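Local structure of transcription initiation factor TFIID subunit 6 (Drosophila melanogaster, 1TAF) at residues 10-15 / 31-36; 45-50 / 57-62. The protein forms part of TFIID, a multiprotein complex with a central role in mediating promoter responses to activators and repressors, and contributes to it through a heterodimerizing histone-fold domain. All coordinates share one frame; numbering follows the deposited sequence.

Overall arrangement
Contacts 1 and 2 share helix 26-53, the long central helix of the histone fold, and meet it at separate places. Their centres lie 25 Å apart on opposite sides of the chain's centre. Contact 1 sets helix 9-18 across the first half of the long helix, its four touching residues all buried. Contact 2 joins the second half to the loop that leads into helix 61-69; it lies farther from the chain's centre and includes the partly exposed Ala48. Both are apolar, but contact 1 inserts a bent methionine thioether between two helices, whereas contact 2 places one leucine methyl on helix backbone. In each, the long helix also carries a zinc ion on a more exposed face.

Contact 1 (10-15 / 31-36); sequences ESMKVI and ELAEDV. With ZN (zinc ion), chain G.
Met12 reaches helix 26-53 because its CG stands anti to its own carbonyl carbon (chi1 -55°) and a second bend at chi2 (-64°) lays the thioether against the backbone of Leu32 and Ala33. CG meets the methyl CB of Ala33 at 3.8 Å, while SD rests 3.7 Å from Ala33 N and 3.9 Å from Leu32 CB. The terminal CE turns onward to Val36, where it meets CG1 at 4.2 Å, so a single side chain spans one turn of the opposing helix. The small Ala33 lets the methionine come close to the main chain, and the CA atoms of Met12 and Ala33 are the nearest pair. This is the crossing of the short first helix over the long central helix of a histone fold, with segment axes 9.1 Å apart at 101°. An alanine in place of Met12 lacks CG, SD and CE, and would probably leave a gap beside Ala33, with Val36 CG1 missing the CE methyl against it. Apolar side chains of the partner protein chain also pack on Met12 and Leu32. On a different face of helix 26-53, Glu31 and Asp35, one turn apart, bind a zinc ion through Glu31 OE2 and Asp35 OD2, both at 2.0 Å, with Asp35 OD1 farther off at 2.8 Å and a water as a further ligand.

Contact 2 (45-50 / 57-62); sequences QDAAKF and QKLSVR. With ZN (zinc ion), chain I.
Leu59 meets Ala47 and Ala48 through one methyl, CD1, which lies over the face of the peptide group joining the two alanines. From there it is 3.5 Å from Ala47 O, 3.7 Å from Ala48 N and 3.7 Å from Ala47 CB, so the branch touches both the main chain of the helix and the small side chain beside it. The contact is purely apolar in its side chains. Alanine at both positions leaves the helix surface low enough for the leucine to settle against the backbone, and the CA atoms of Ala48 and Leu59 are the closest pair across the two segments.

The leucine gets there through its first torsion: CG is anti to the backbone N (chi1 -167°), which carries the branched end toward the helix although its CB does not point straight at it. The residue itself sits in an extended stretch just ahead of a helix start. Ser60 follows at the N-cap position, its side chain capping a backbone N of the first turn, while Ser60 N bonds to Asp63 OD2; the pair is consistent with a capping box. On the other segment, regular helical bonds such as Lys49 N to Gln45 O at 3.0 Å run through this part of the helix, and a zinc ion with two waters lies by the side chain of Gln45, on a face turned from the leucine.

The loop also joins the chain to its heterodimer partner: the backbone of Leu59 hydrogen-bonds to the other protein chain, consistent with the loop pairing of histone-fold dimers. Beyond it, helix 61-69 packs across helix 26-53, bringing Ile64 and Ser67 onto Ala47 and Met66 onto Phe50.

Contact 1 (10-15 / 31-36)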
loop_
_atom_site.group_PDB
_atom_site.type_symbol
_atom_site.label_atom_id
_atom_site.label_comp_id
_atom_site.label_asym_id
_atom_site.label_seq_id
_atom_site.Cartn_x
_atom_site.Cartn_y
_atom_site.Cartn_z
ATOM N N GLU B 10 1.204 -7.258 24.798
ATOM C CA GLU B 10 1.636 -6.070 25.539
ATOM C C GLU B 10 2.575 -5.182 24.709
ATOM O O GLU B 10 2.478 -3.950 24.736
ATOM C CB GLU B 10 2.301 -6.488 26.847
ATOM C CG GLU B 10 2.693 -5.334 27.733
ATOM C CD GLU B 10 1.520 -4.426 28.075
ATOM O OE1 GLU B 10 0.382 -4.942 28.232
ATOM O OE2 GLU B 10 1.742 -3.195 28.180
ATOM N N SER B 11 3.445 -5.815 23.928
ATOM C CA SER B 11 4.376 -5.098 23.067
ATOM C C SER B 11 3.653 -4.275 22.002
ATOM O O SER B 11 4.166 -3.260 21.547
ATOM C CB SER B 11 5.326 -6.084 22.382
ATOM O OG SER B 11 6.018 -6.862 23.337
ATOM N N MET B 12 2.468 -4.720 21.594
ATOM C CA MET B 12 1.676 -4.014 20.582
ATOM C C MET B 12 1.173 -2.700 21.161
ATOM O O MET B 12 1.021 -1.710 20.451
ATOM C CB MET B 12 0.472 -4.859 20.145
ATOM C CG MET B 12 0.812 -6.251 19.637
ATOM S SD MET B 12 1.794 -6.246 18.139
ATOM C CE MET B 12 3.446 -6.440 18.789
ATOM N N LYS B 13 0.885 -2.723 22.456
ATOM C CA LYS B 13 0.392 -1.553 23.172
ATOM C C LYS B 13 1.470 -0.457 23.232
ATOM O O LYS B 13 1.195 0.733 23.028
ATOM C CB LYS B 13 -0.000 -1.956 24.599
ATOM C CG LYS B 13 -0.808 -3.247 24.719
ATOM C CD LYS B 13 -2.286 -3.011 24.465
ATOM C CE LYS B 13 -3.130 -4.039 25.227
ATOM N NZ LYS B 13 -4.596 -3.880 24.982
ATOM N N VAL B 14 2.697 -0.870 23.530
ATOM C CA VAL B 14 3.816 0.050 23.620
ATOM C C VAL B 14 4.039 0.701 22.277
ATOM O O VAL B 14 4.264 1.898 22.202
ATOM C CB VAL B 14 5.096 -0.684 24.042
ATOM C CG1 VAL B 14 6.309 0.234 23.924
ATOM C CG2 VAL B 14 4.930 -1.205 25.467
ATOM N N ILE B 15 3.996 -0.099 21.216
ATOM C CA ILE B 15 4.184 0.419 19.868
ATOM C C ILE B 15 3.073 1.423 19.520
ATOM O O ILE B 15 3.345 2.483 18.959
ATOM C CB ILE B 15 4.242 -0.734 18.829
ATOM C CG1 ILE B 15 5.522 -1.548 19.027
ATOM C CG2 ILE B 15 4.176 -0.178 17.408
ATOM C CD1 ILE B 15 5.611 -2.775 18.139
ATOM N N GLU B 31 -4.511 -10.070 18.305
ATOM C CA GLU B 31 -4.529 -10.429 16.896
ATOM C C GLU B 31 -3.246 -9.968 16.219
ATOM O O GLU B 31 -2.620 -10.728 15.490
ATOM C CB GLU B 31 -5.739 -9.807 16.205
ATOM C CG GLU B 31 -5.830 -10.117 14.704
ATOM C CD GLU B 31 -6.098 -11.586 14.409
ATOM O OE1 GLU B 31 -6.505 -12.334 15.327
ATOM O OE2 GLU B 31 -5.905 -11.998 13.246
ATOM N N LEU B 32 -2.866 -8.719 16.464
ATOM C CA LEU B 32 -1.660 -8.133 15.892
ATOM C C LEU B 32 -0.391 -8.846 16.340
ATOM O O LEU B 32 0.530 -9.022 15.550
ATOM C CB LEU B 32 -1.556 -6.655 16.271
ATOM C CG LEU B 32 -1.977 -5.612 15.244
ATOM C CD1 LEU B 32 -1.818 -4.254 15.860
ATOM C CD2 LEU B 32 -1.121 -5.722 13.998
ATOM N N ALA B 33 -0.324 -9.198 17.620
ATOM C CA ALA B 33 0.837 -9.897 18.165
ATOM C C ALA B 33 0.965 -11.262 17.497
ATOM O O ALA B 33 2.066 -11.735 17.209
ATOM C CB ALA B 33 0.704 -10.065 19.678
ATOM N N GLU B 34 -0.179 -11.882 17.236
ATOM C CA GLU B 34 -0.189 -13.176 16.599
ATOM C C GLU B 34 0.219 -13.055 15.140
ATOM O O GLU B 34 1.054 -13.824 14.651
ATOM C CB GLU B 34 -1.568 -13.774 16.698
ATOM C CG GLU B 34 -1.630 -15.170 16.198
ATOM C CD GLU B 34 -2.974 -15.762 16.448
ATOM O OE1 GLU B 34 -3.466 -15.587 17.583
ATOM O OE2 GLU B 34 -3.538 -16.370 15.509
ATOM N N ASP B 35 -0.384 -12.090 14.455
ATOM C CA ASP B 35 -0.096 -11.831 13.055
ATOM C C ASP B 35 1.362 -11.486 12.804
ATOM O O ASP B 35 1.980 -12.047 11.897
ATOM C CB ASP B 35 -0.990 -10.720 12.540
ATOM C CG ASP B 35 -2.423 -11.161 12.398
ATOM O OD1 ASP B 35 -2.686 -12.383 12.529
ATOM O OD2 ASP B 35 -3.284 -10.298 12.144
ATOM N N VAL B 36 1.927 -10.589 13.613
ATOM C CA VAL B 36 3.324 -10.219 13.430
ATOM C C VAL B 36 4.271 -11.390 13.709
ATOM O O VAL B 36 5.313 -11.515 13.064
ATOM C CB VAL B 36 3.727 -8.967 14.266
ATOM C CG1 VAL B 36 3.963 -9.324 15.742
ATOM C CG2 VAL B 36 4.979 -8.322 13.649
HETATM ZN ZN ZN G . -5.010 -11.184 11.677
HETATM O O HOH W 1 -6.140 -9.562 10.939
#

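Contact 2 (45-50 / 57-62)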
loop_
_atom_site.group_PDB
_atom_site.type_symbol
_atom_site.label_atom_id
_atom_site.label_comp_id
_atom_site.label_asym_id
_atom_site.label_seq_id
_atom_site.Cartn_x
_atom_site.Cartn_y
_atom_site.Cartn_z
ATOM N N GLN B 45 12.057 -18.037 8.059
ATOM C CA GLN B 45 12.040 -19.261 7.262
ATOM C C GLN B 45 12.567 -19.016 5.841
ATOM O O GLN B 45 13.444 -19.730 5.377
ATOM C CB GLN B 45 10.619 -19.827 7.215
ATOM C CG GLN B 45 10.478 -21.153 6.464
ATOM C CD GLN B 45 11.281 -22.275 7.098
ATOM O OE1 GLN B 45 11.122 -22.598 8.283
ATOM N NE2 GLN B 45 12.159 -22.871 6.307
ATOM N N ASP B 46 12.059 -17.990 5.165
ATOM C CA ASP B 46 12.496 -17.680 3.807
ATOM C C ASP B 46 13.957 -17.276 3.773
ATOM O O ASP B 46 14.677 -17.636 2.841
ATOM C CB ASP B 46 11.649 -16.563 3.199
ATOM C CG ASP B 46 10.218 -16.988 2.922
ATOM O OD1 ASP B 46 9.926 -18.204 2.844
ATOM O OD2 ASP B 46 9.370 -16.086 2.774
ATOM N N ALA B 47 14.379 -16.509 4.779
ATOM C CA ALA B 47 15.764 -16.063 4.911
ATOM C C ALA B 47 16.696 -17.280 5.044
ATOM O O ALA B 47 17.769 -17.318 4.435
ATOM C CB ALA B 47 15.907 -15.143 6.141
ATOM N N ALA B 48 16.290 -18.255 5.860
ATOM C CA ALA B 48 17.066 -19.473 6.065
ATOM C C ALA B 48 17.122 -20.288 4.774
ATOM O O ALA B 48 18.115 -20.974 4.523
ATOM C CB ALA B 48 16.484 -20.292 7.195
ATOM N N LYS B 49 16.069 -20.206 3.956
ATOM C CA LYS B 49 16.039 -20.907 2.671
ATOM C C LYS B 49 17.060 -20.256 1.745
ATOM O O LYS B 49 17.732 -20.954 0.986
ATOM C CB LYS B 49 14.664 -20.830 1.995
ATOM C CG LYS B 49 13.552 -21.629 2.648
ATOM C CD LYS B 49 13.946 -23.066 2.875
ATOM C CE LYS B 49 12.768 -23.870 3.371
ATOM N NZ LYS B 49 13.202 -25.061 4.131
ATOM N N PHE B 50 17.136 -18.920 1.766
ATOM C CA PHE B 50 18.096 -18.187 0.935
ATOM C C PHE B 50 19.506 -18.539 1.369
ATOM O O PHE B 50 20.370 -18.797 0.534
ATOM C CB PHE B 50 17.908 -16.675 1.068
ATOM C CG PHE B 50 16.745 -16.140 0.294
ATOM C CD1 PHE B 50 16.657 -16.343 -1.080
ATOM C CD2 PHE B 50 15.729 -15.442 0.934
ATOM C CE1 PHE B 50 15.563 -15.855 -1.806
ATOM C CE2 PHE B 50 14.635 -14.953 0.223
ATOM C CZ PHE B 50 14.551 -15.158 -1.147
ATOM N N GLN B 57 25.621 -21.561 6.542
ATOM C CA GLN B 57 24.957 -22.059 7.748
ATOM C C GLN B 57 24.681 -20.978 8.778
ATOM O O GLN B 57 24.102 -21.251 9.837
ATOM C CB GLN B 57 25.730 -23.217 8.411
ATOM C CG GLN B 57 27.204 -23.361 8.052
ATOM C CD GLN B 57 27.408 -24.109 6.749
ATOM O OE1 GLN B 57 28.342 -23.827 5.998
ATOM N NE2 GLN B 57 26.531 -25.065 6.469
ATOM N N LYS B 58 25.118 -19.760 8.479
ATOM C CA LYS B 58 24.893 -18.643 9.380
ATOM C C LYS B 58 24.034 -17.600 8.666
ATOM O O LYS B 58 24.396 -17.098 7.595
ATOM C CB LYS B 58 26.218 -18.038 9.828
ATOM C CG LYS B 58 26.038 -16.934 10.840
ATOM C CD LYS B 58 27.356 -16.462 11.373
ATOM C CE LYS B 58 27.146 -15.721 12.646
ATOM N NZ LYS B 58 28.424 -15.634 13.384
ATOM N N LEU B 59 22.875 -17.312 9.244
ATOM C CA LEU B 59 21.953 -16.351 8.663
ATOM C C LEU B 59 22.540 -14.947 8.681
ATOM O O LEU B 59 23.026 -14.481 9.705
ATOM C CB LEU B 59 20.641 -16.371 9.432
ATOM C CG LEU B 59 19.472 -15.660 8.758
ATOM C CD1 LEU B 59 19.024 -16.465 7.558
ATOM C CD2 LEU B 59 18.337 -15.561 9.756
ATOM N N SER B 60 22.450 -14.252 7.555
ATOM C CA SER B 60 22.991 -12.899 7.476
ATOM C C SER B 60 21.903 -11.856 7.281
ATOM O O SER B 60 20.785 -12.171 6.865
ATOM C CB SER B 60 23.996 -12.791 6.323
ATOM O OG SER B 60 23.331 -12.925 5.084
ATOM N N VAL B 61 22.247 -10.604 7.561
ATOM C CA VAL B 61 21.312 -9.506 7.386
ATOM C C VAL B 61 20.875 -9.450 5.924
ATOM O O VAL B 61 19.753 -9.064 5.630
ATOM C CB VAL B 61 21.933 -8.156 7.814
ATOM C CG1 VAL B 61 22.284 -8.205 9.305
ATOM C CG2 VAL B 61 23.173 -7.850 6.976
ATOM N N ARG B 62 21.760 -9.891 5.029
ATOM C CA ARG B 62 21.500 -9.932 3.588
ATOM C C ARG B 62 20.388 -10.945 3.274
ATOM O O ARG B 62 19.576 -10.732 2.370
ATOM C CB ARG B 62 22.782 -10.327 2.856
ATOM C CG ARG B 62 23.067 -9.532 1.599
ATOM C CD ARG B 62 23.341 -8.058 1.897
ATOM N NE ARG B 62 24.545 -7.857 2.709
ATOM C CZ ARG B 62 24.938 -6.677 3.187
ATOM N NH1 ARG B 62 24.228 -5.586 2.929
ATOM N NH2 ARG B 62 26.032 -6.589 3.941
HETATM ZN ZN ZN I . 13.097 -24.548 7.741
HETATM O O HOH W 2 13.554 -22.620 9.182
HETATM O O HOH W 3 12.336 -25.439 9.666
#